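Local coordinates for polyphosphate kinase (Porphyromonas gingivalis, PDB 2O8R), which probably catalyses the reversible transfer of the terminal phosphate of ATP onto a growing chain of inorganic polyphosphate, at residues T484-I496 against A504-M516. The protein carries 3 engineered substitutions. Residues are numbered along the deposited sequence; the frame is centred on the assembly and turned at random.
Sequences TDIVHDVYRLFRI and ARFSRLLVARYNM. With SO4 (sulfate ion), chain E.
D489 reaches from helix 484-497 into the turn at S507-L509, where its carboxylate accepts three backbone N-H groups. D489 OD1 takes S507 N through its syn lone pair at 2.9 Å. D489 OD2 takes two: R508 N, 2.8 Å away, comes in nearly along the C-O bond, while L509 N, at 3.0 Å, arrives on the anti side and somewhat out of the carboxylate plane. A chi1 of -82°, with CG anti to the carbonyl carbon, aims the group at the turn. The F506 ring stands steeply to this carboxylate, planes 79° apart; its edge meets D489 O and L493 N, and V511 CG2 sits over the centre of one face. I496 CD1 comes against F506 CZ at 4.0 Å, and L493 CD1 packs against V511 CG1. R492 CD lies against F506 CE1, then the chain bends, its guanidinium plane 84° from the ring; R492 NE pairs with E502. R505 NE and NH2 both bond O3 of a sulfate, probably from the crystallisation liquor. D485 OD2 and R508 NE form a long salt bridge, 3.6 Å. The contact ties this helix to the chain leading into the second phospholipase D-related C-terminal domain, and three N-H donors on a buried carboxylate would be expected to stabilise its negative charge.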
ATOM      1  N   THR A 484       2.676  17.405  36.901  1.00 59.50           N
ATOM      2  CA  THR A 484       1.636  16.612  37.550  1.00 50.71           C
ATOM      3  C   THR A 484       0.214  17.141  37.276  1.00 53.85           C
ATOM      4  O   THR A 484      -0.736  16.374  37.275  1.00 59.95           O
ATOM      5  CB  THR A 484       1.899  16.386  39.081  1.00 56.26           C
ATOM      6  OG1 THR A 484       1.471  17.528  39.822  1.00 84.28           O
ATOM      7  CG2 THR A 484       3.396  16.087  39.395  1.00 32.53           C
ATOM      8  N   ASP A 485       0.069  18.437  37.012  1.00 55.04           N
ATOM      9  CA  ASP A 485      -1.238  18.989  36.660  1.00 54.27           C
ATOM     10  C   ASP A 485      -1.679  18.616  35.249  1.00 72.70           C
ATOM     11  O   ASP A 485      -2.843  18.256  35.032  1.00 63.80           O
ATOM     12  CB  ASP A 485      -1.247  20.499  36.817  1.00 61.81           C
ATOM     13  CG  ASP A 485      -1.275  20.926  38.266  1.00 85.35           C
ATOM     14  OD1 ASP A 485      -1.092  20.053  39.145  1.00 83.86           O
ATOM     15  OD2 ASP A 485      -1.479  22.132  38.524  1.00 97.66           O
ATOM     16  N   ILE A 486      -0.748  18.710  34.300  1.00 73.65           N
ATOM     17  CA  ILE A 486      -1.015  18.311  32.927  1.00 57.67           C
ATOM     18  C   ILE A 486      -1.248  16.813  32.875  1.00 57.12           C
ATOM     19  O   ILE A 486      -2.213  16.351  32.262  1.00 59.98           O
ATOM     20  CB  ILE A 486       0.149  18.642  31.966  1.00 56.42           C
ATOM     21  CG1 ILE A 486       0.693  20.053  32.195  1.00 58.52           C
ATOM     22  CG2 ILE A 486      -0.300  18.477  30.514  1.00 47.30           C
ATOM     23  CD1 ILE A 486      -0.062  21.125  31.478  1.00 50.78           C
ATOM     24  N   VAL A 487      -0.369  16.053  33.526  1.00 51.21           N
ATOM     25  CA  VAL A 487      -0.408  14.595  33.396  1.00 53.68           C
ATOM     26  C   VAL A 487      -1.725  14.093  33.955  1.00 59.42           C
ATOM     27  O   VAL A 487      -2.262  13.081  33.496  1.00 53.28           O
ATOM     28  CB  VAL A 487       0.801  13.899  34.063  1.00 49.92           C
ATOM     29  CG1 VAL A 487       0.466  12.457  34.478  1.00 35.44           C
ATOM     30  CG2 VAL A 487       2.023  13.936  33.139  1.00 46.92           C
ATOM     31  N   HIS A 488      -2.265  14.849  34.904  1.00 46.55           N
ATOM     32  CA  HIS A 488      -3.507  14.475  35.544  1.00 54.74           C
ATOM     33  C   HIS A 488      -4.674  14.843  34.639  1.00 58.13           C
ATOM     34  O   HIS A 488      -5.677  14.126  34.557  1.00 53.47           O
ATOM     35  CB  HIS A 488      -3.644  15.162  36.908  1.00 49.75           C
ATOM     36  CG  HIS A 488      -4.881  14.766  37.645  1.00 75.67           C
ATOM     37  ND1 HIS A 488      -6.078  15.438  37.508  1.00 87.23           N
ATOM     38  CD2 HIS A 488      -5.121  13.736  38.489  1.00 49.21           C
ATOM     39  CE1 HIS A 488      -6.999  14.842  38.242  1.00 80.67           C
ATOM     40  NE2 HIS A 488      -6.445  13.804  38.842  1.00 70.69           N
ATOM     41  N   ASP A 489      -4.532  15.979  33.969  1.00 71.53           N
ATOM     42  CA  ASP A 489      -5.568  16.498  33.092  1.00 60.32           C
ATOM     43  C   ASP A 489      -5.756  15.588  31.898  1.00 61.71           C
ATOM     44  O   ASP A 489      -6.891  15.275  31.525  1.00 59.12           O
ATOM     45  CB  ASP A 489      -5.198  17.901  32.637  1.00 60.36           C
ATOM     46  CG  ASP A 489      -5.562  18.958  33.660  1.00 61.82           C
ATOM     47  OD1 ASP A 489      -6.271  18.611  34.626  1.00 63.18           O
ATOM     48  OD2 ASP A 489      -5.158  20.136  33.491  1.00 59.16           O
ATOM     49  N   VAL A 490      -4.632  15.161  31.323  1.00 53.83           N
ATOM     50  CA  VAL A 490      -4.627  14.214  30.223  1.00 54.42           C
ATOM     51  C   VAL A 490      -5.192  12.879  30.716  1.00 74.17           C
ATOM     52  O   VAL A 490      -6.032  12.256  30.041  1.00 75.80           O
ATOM     53  CB  VAL A 490      -3.206  14.036  29.647  1.00 50.16           C
ATOM     54  CG1 VAL A 490      -3.158  12.887  28.657  1.00 50.07           C
ATOM     55  CG2 VAL A 490      -2.737  15.318  28.974  1.00 44.99           C
ATOM     56  N   TYR A 491      -4.746  12.466  31.904  1.00 59.36           N
ATOM     57  CA  TYR A 491      -5.283  11.288  32.568  1.00 54.31           C
ATOM     58  C   TYR A 491      -6.806  11.325  32.606  1.00 61.79           C
ATOM     59  O   TYR A 491      -7.485  10.386  32.177  1.00 68.08           O
ATOM     60  CB  TYR A 491      -4.750  11.197  33.992  1.00 56.44           C
ATOM     61  CG  TYR A 491      -5.526  10.227  34.847  1.00 71.20           C
ATOM     62  CD1 TYR A 491      -5.284   8.865  34.763  1.00 62.32           C
ATOM     63  CD2 TYR A 491      -6.505  10.669  35.733  1.00 70.89           C
ATOM     64  CE1 TYR A 491      -5.992   7.965  35.523  1.00 67.33           C
ATOM     65  CE2 TYR A 491      -7.217   9.774  36.499  1.00 77.29           C
ATOM     66  CZ  TYR A 491      -6.952   8.420  36.389  1.00 70.03           C
ATOM     67  OH  TYR A 491      -7.655   7.506  37.143  1.00 82.60           O
ATOM     68  N   ARG A 492      -7.321  12.430  33.128  1.00 57.50           N
ATOM     69  CA  ARG A 492      -8.745  12.649  33.266  1.00 59.64           C
ATOM     70  C   ARG A 492      -9.436  12.709  31.918  1.00 47.02           C
ATOM     71  O   ARG A 492     -10.531  12.166  31.764  1.00 61.18           O
ATOM     72  CB  ARG A 492      -9.008  13.939  34.047  1.00 50.04           C
ATOM     73  CG  ARG A 492     -10.465  14.239  34.239  1.00 68.44           C
ATOM     74  CD  ARG A 492     -10.684  15.544  34.973  1.00 96.61           C
ATOM     75  NE  ARG A 492     -10.840  15.353  36.410  1.00 89.97           N
ATOM     76  CZ  ARG A 492     -10.082  15.937  37.328  1.00 94.71           C
ATOM     77  NH1 ARG A 492      -9.113  16.767  36.968  1.00 95.93           N
ATOM     78  NH2 ARG A 492     -10.300  15.692  38.609  1.00 96.34           N
ATOM     79  N   LEU A 493      -8.797  13.359  30.946  1.00 58.18           N
ATOM     80  CA  LEU A 493      -9.349  13.444  29.590  1.00 50.11           C
ATOM     81  C   LEU A 493      -9.625  12.056  29.013  1.00 60.09           C
ATOM     82  O   LEU A 493     -10.719  11.800  28.499  1.00 63.92           O
ATOM     83  CB  LEU A 493      -8.428  14.225  28.660  1.00 39.52           C
ATOM     84  CG  LEU A 493      -8.825  14.313  27.179  1.00 53.08           C
ATOM     85  CD1 LEU A 493     -10.223  14.896  26.984  1.00 44.22           C
ATOM     86  CD2 LEU A 493      -7.772  15.099  26.373  1.00 32.03           C
ATOM     87  N   PHE A 494      -8.651  11.153  29.117  1.00 40.00           N
ATOM     88  CA  PHE A 494      -8.822   9.846  28.511  1.00 51.50           C
ATOM     89  C   PHE A 494      -9.894   9.015  29.200  1.00 57.83           C
ATOM     90  O   PHE A 494     -10.559   8.205  28.562  1.00 66.85           O
ATOM     91  CB  PHE A 494      -7.519   9.081  28.467  1.00 34.73           C
ATOM     92  CG  PHE A 494      -6.625   9.454  27.318  1.00 39.79           C
ATOM     93  CD1 PHE A 494      -6.935   9.059  26.031  1.00 39.26           C
ATOM     94  CD2 PHE A 494      -5.455  10.172  27.531  1.00 37.45           C
ATOM     95  CE1 PHE A 494      -6.103   9.374  24.967  1.00 29.17           C
ATOM     96  CE2 PHE A 494      -4.614  10.501  26.466  1.00 40.19           C
ATOM     97  CZ  PHE A 494      -4.937  10.102  25.184  1.00 28.69           C
ATOM     98  N   ARG A 495     -10.071   9.219  30.496  1.00 59.58           N
ATOM     99  CA  ARG A 495     -11.115   8.508  31.212  1.00 58.19           C
ATOM    100  C   ARG A 495     -12.471   8.988  30.748  1.00 57.96           C
ATOM    101  O   ARG A 495     -13.378   8.185  30.533  1.00 60.28           O
ATOM    102  CB  ARG A 495     -10.972   8.693  32.718  1.00 58.57           C
ATOM    103  CG  ARG A 495     -10.039   7.699  33.343  1.00 63.17           C
ATOM    104  CD  ARG A 495      -9.875   7.918  34.829  1.00 64.89           C
ATOM    105  NE  ARG A 495     -11.146   8.039  35.529  1.00 72.56           N
ATOM    106  CZ  ARG A 495     -11.889   7.018  35.937  1.00 75.64           C
ATOM    107  NH1 ARG A 495     -11.500   5.769  35.717  1.00 57.80           N
ATOM    108  NH2 ARG A 495     -13.033   7.252  36.564  1.00 75.98           N
ATOM    109  N   ILE A 496     -12.597  10.302  30.593  1.00 55.18           N
ATOM    110  CA  ILE A 496     -13.796  10.887  30.017  1.00 56.16           C
ATOM    111  C   ILE A 496     -14.063  10.334  28.604  1.00 53.73           C
ATOM    112  O   ILE A 496     -15.175   9.918  28.307  1.00 55.86           O
ATOM    113  CB  ILE A 496     -13.743  12.433  30.032  1.00 57.38           C
ATOM    114  CG1 ILE A 496     -13.773  12.948  31.476  1.00 65.84           C
ATOM    115  CG2 ILE A 496     -14.904  13.029  29.233  1.00 39.74           C
ATOM    116  CD1 ILE A 496     -13.731  14.465  31.615  1.00 51.93           C
ATOM    117  N   ALA A 504     -15.753  17.116  35.318  1.00 73.30           N
ATOM    118  CA  ALA A 504     -15.363  17.817  34.087  1.00 72.59           C
ATOM    119  C   ALA A 504     -14.511  19.068  34.360  1.00 66.56           C
ATOM    120  O   ALA A 504     -14.927  20.190  34.068  1.00 68.58           O
ATOM    121  CB  ALA A 504     -16.595  18.166  33.273  1.00 66.73           C
ATOM    122  N   ARG A 505     -13.315  18.861  34.910  1.00 61.15           N
ATOM    123  CA  ARG A 505     -12.507  19.937  35.476  1.00 75.93           C
ATOM    124  C   ARG A 505     -11.029  19.699  35.228  1.00 71.03           C
ATOM    125  O   ARG A 505     -10.495  18.656  35.609  1.00 68.40           O
ATOM    126  CB  ARG A 505     -12.719  20.020  36.996  1.00 86.87           C
ATOM    127  CG  ARG A 505     -14.073  20.548  37.451  1.00 95.09           C
ATOM    128  CD  ARG A 505     -14.062  20.863  38.939  1.00 88.75           C
ATOM    129  NE  ARG A 505     -14.026  19.665  39.770  1.00 90.51           N
ATOM    130  CZ  ARG A 505     -15.090  19.126  40.356  1.00101.68           C
ATOM    131  NH1 ARG A 505     -16.289  19.677  40.204  1.00109.76           N
ATOM    132  NH2 ARG A 505     -14.956  18.035  41.101  1.00 93.97           N
ATOM    133  N   PHE A 506     -10.357  20.678  34.633  1.00 59.18           N
ATOM    134  CA  PHE A 506      -8.933  20.541  34.345  1.00 63.76           C
ATOM    135  C   PHE A 506      -8.110  21.668  34.984  1.00 63.33           C
ATOM    136  O   PHE A 506      -8.582  22.798  35.086  1.00 75.98           O
ATOM    137  CB  PHE A 506      -8.712  20.441  32.823  1.00 53.33           C
ATOM    138  CG  PHE A 506      -9.560  19.386  32.164  1.00 60.39           C
ATOM    139  CD1 PHE A 506      -9.100  18.083  32.043  1.00 73.39           C
ATOM    140  CD2 PHE A 506     -10.835  19.687  31.694  1.00 58.62           C
ATOM    141  CE1 PHE A 506      -9.888  17.103  31.456  1.00 67.06           C
ATOM    142  CE2 PHE A 506     -11.631  18.710  31.101  1.00 50.05           C
ATOM    143  CZ  PHE A 506     -11.158  17.422  30.984  1.00 51.00           C
ATOM    144  N   SER A 507      -6.889  21.350  35.421  1.00 68.04           N
ATOM    145  CA  SER A 507      -6.014  22.319  36.106  1.00 69.09           C
ATOM    146  C   SER A 507      -5.386  23.341  35.171  1.00 66.12           C
ATOM    147  O   SER A 507      -5.368  24.532  35.467  1.00 77.72           O
ATOM    148  CB  SER A 507      -4.886  21.618  36.872  1.00 54.44           C
ATOM    149  OG  SER A 507      -5.379  20.598  37.713  1.00 83.74           O
ATOM    150  N   ARG A 508      -4.829  22.867  34.065  1.00 66.65           N
ATOM    151  CA  ARG A 508      -4.084  23.735  33.162  1.00 63.79           C
ATOM    152  C   ARG A 508      -4.520  23.502  31.732  1.00 66.16           C
ATOM    153  O   ARG A 508      -4.429  24.398  30.901  1.00 71.27           O
ATOM    154  CB  ARG A 508      -2.588  23.461  33.260  1.00 48.33           C
ATOM    155  CG  ARG A 508      -2.025  23.445  34.672  1.00 64.95           C
ATOM    156  CD  ARG A 508      -1.783  24.832  35.179  1.00 79.57           C
ATOM    157  NE  ARG A 508      -0.757  24.854  36.212  1.00 83.15           N
ATOM    158  CZ  ARG A 508      -0.088  25.946  36.569  1.00 75.54           C
ATOM    159  NH1 ARG A 508      -0.335  27.103  35.967  1.00 61.93           N
ATOM    160  NH2 ARG A 508       0.832  25.877  37.521  1.00 79.82           N
ATOM    161  N   LEU A 509      -4.998  22.292  31.461  1.00 59.99           N
ATOM    162  CA  LEU A 509      -5.373  21.881  30.113  1.00 62.11           C
ATOM    163  C   LEU A 509      -6.644  22.569  29.628  1.00 57.71           C
ATOM    164  O   LEU A 509      -7.530  22.868  30.416  1.00 76.45           O
ATOM    165  CB  LEU A 509      -5.572  20.371  30.091  1.00 46.64           C
ATOM    166  CG  LEU A 509      -5.622  19.664  28.746  1.00 62.96           C
ATOM    167  CD1 LEU A 509      -4.327  19.948  28.006  1.00 42.95           C
ATOM    168  CD2 LEU A 509      -5.883  18.158  28.930  1.00 47.12           C
ATOM    169  N   LEU A 510      -6.730  22.814  28.329  1.00 51.80           N
ATOM    170  CA  LEU A 510      -7.957  23.340  27.743  1.00 61.57           C
ATOM    171  C   LEU A 510      -8.579  22.347  26.789  1.00 61.97           C
ATOM    172  O   LEU A 510      -7.978  22.015  25.768  1.00 68.57           O
ATOM    173  CB  LEU A 510      -7.671  24.612  26.966  1.00 68.02           C
ATOM    174  CG  LEU A 510      -7.031  25.751  27.728  1.00 39.92           C
ATOM    175  CD1 LEU A 510      -7.036  26.969  26.826  1.00 43.99           C
ATOM    176  CD2 LEU A 510      -7.816  26.006  28.994  1.00 42.39           C
ATOM    177  N   VAL A 511      -9.782  21.887  27.113  1.00 53.02           N
ATOM    178  CA  VAL A 511     -10.513  20.954  26.256  1.00 56.22           C
ATOM    179  C   VAL A 511     -11.782  21.584  25.670  1.00 49.62           C
ATOM    180  O   VAL A 511     -12.506  22.303  26.350  1.00 58.98           O
ATOM    181  CB  VAL A 511     -10.857  19.657  26.999  1.00 58.37           C
ATOM    182  CG1 VAL A 511     -11.386  18.610  26.032  1.00 63.51           C
ATOM    183  CG2 VAL A 511      -9.618  19.117  27.721  1.00 72.46           C
ATOM    184  N   ALA A 512     -12.025  21.327  24.394  1.00 57.55           N
ATOM    185  CA  ALA A 512     -13.169  21.889  23.697  1.00 60.57           C
ATOM    186  C   ALA A 512     -14.454  21.267  24.224  1.00 62.84           C
ATOM    187  O   ALA A 512     -14.471  20.097  24.601  1.00 48.35           O
ATOM    188  CB  ALA A 512     -13.031  21.661  22.193  1.00 67.83           C
ATOM    189  N   ARG A 513     -15.526  22.057  24.254  1.00 70.10           N
ATOM    190  CA  ARG A 513     -16.814  21.630  24.819  1.00 77.15           C
ATOM    191  C   ARG A 513     -16.718  21.477  26.342  1.00 69.17           C
ATOM    192  O   ARG A 513     -17.588  20.893  26.979  1.00 71.61           O
ATOM    193  CB  ARG A 513     -17.325  20.333  24.164  1.00 75.64           C
ATOM    194  CG  ARG A 513     -17.331  20.345  22.639  1.00 80.63           C
ATOM    195  CD  ARG A 513     -17.719  18.990  22.064  1.00 95.08           C
ATOM    196  NE  ARG A 513     -19.172  18.835  21.982  1.00124.48           N
ATOM    197  CZ  ARG A 513     -19.915  18.151  22.854  1.00130.72           C
ATOM    198  NH1 ARG A 513     -19.351  17.535  23.888  1.00133.10           N
ATOM    199  NH2 ARG A 513     -21.230  18.079  22.688  1.00122.13           N
ATOM    200  N   TYR A 514     -15.644  22.011  26.911  1.00 65.90           N
ATOM    201  CA  TYR A 514     -15.468  22.053  28.352  1.00 60.41           C
ATOM    202  C   TYR A 514     -15.036  23.447  28.794  1.00 63.68           C
ATOM    203  O   TYR A 514     -15.879  24.316  28.984  1.00 81.86           O
ATOM    204  CB  TYR A 514     -14.479  20.990  28.812  1.00 57.44           C
ATOM    205  CG  TYR A 514     -15.034  19.594  28.721  1.00 60.77           C
ATOM    206  CD1 TYR A 514     -15.892  19.100  29.704  1.00 61.35           C
ATOM    207  CD2 TYR A 514     -14.710  18.764  27.650  1.00 64.72           C
ATOM    208  CE1 TYR A 514     -16.425  17.815  29.620  1.00 48.84           C
ATOM    209  CE2 TYR A 514     -15.220  17.473  27.560  1.00 49.13           C
ATOM    210  CZ  TYR A 514     -16.075  17.005  28.549  1.00 47.44           C
ATOM    211  OH  TYR A 514     -16.572  15.727  28.471  1.00 66.58           O
ATOM    212  N   ASN A 515     -13.735  23.676  28.931  1.00 51.44           N
ATOM    213  CA  ASN A 515     -13.256  24.971  29.411  1.00 56.56           C
ATOM    214  C   ASN A 515     -12.659  25.886  28.350  1.00 56.11           C
ATOM    215  O   ASN A 515     -12.320  27.029  28.648  1.00 69.16           O
ATOM    216  CB  ASN A 515     -12.234  24.775  30.531  1.00 56.66           C
ATOM    217  CG  ASN A 515     -11.103  23.862  30.126  1.00 46.64           C
ATOM    218  OD1 ASN A 515     -11.057  23.374  29.001  1.00 74.45           O
ATOM    219  ND2 ASN A 515     -10.184  23.623  31.042  1.00 53.03           N
HETATM  220  N   MSE A 516     -12.533  25.395  27.120  1.00 62.04           N
HETATM  221  CA  MSE A 516     -11.754  26.114  26.109  1.00 68.65           C
HETATM  222  C   MSE A 516     -12.354  27.425  25.590  1.00 65.97           C
HETATM  223  O   MSE A 516     -11.630  28.405  25.383  1.00 70.01           O
HETATM  224  CB  MSE A 516     -11.395  25.212  24.943  1.00 57.59           C
HETATM  225  CG  MSE A 516     -10.319  25.833  24.059  1.00 79.86           C
HETATM  226 SE   MSE A 516      -9.891  24.781  22.481  1.00 89.21          SE
HETATM  227  CE  MSE A 516     -11.521  25.049  21.442  1.00 76.66           C
TER
HETATM  228  S   SO4 E 706     -10.722  18.913  40.880  1.00123.97           S
HETATM  229  O1  SO4 E 706      -9.765  17.973  41.468  1.00101.65           O
HETATM  230  O2  SO4 E 706     -10.406  19.166  39.471  1.00119.24           O
HETATM  231  O3  SO4 E 706     -12.062  18.337  40.981  1.00117.14           O
HETATM  232  O4  SO4 E 706     -10.663  20.175  41.612  1.00127.16           O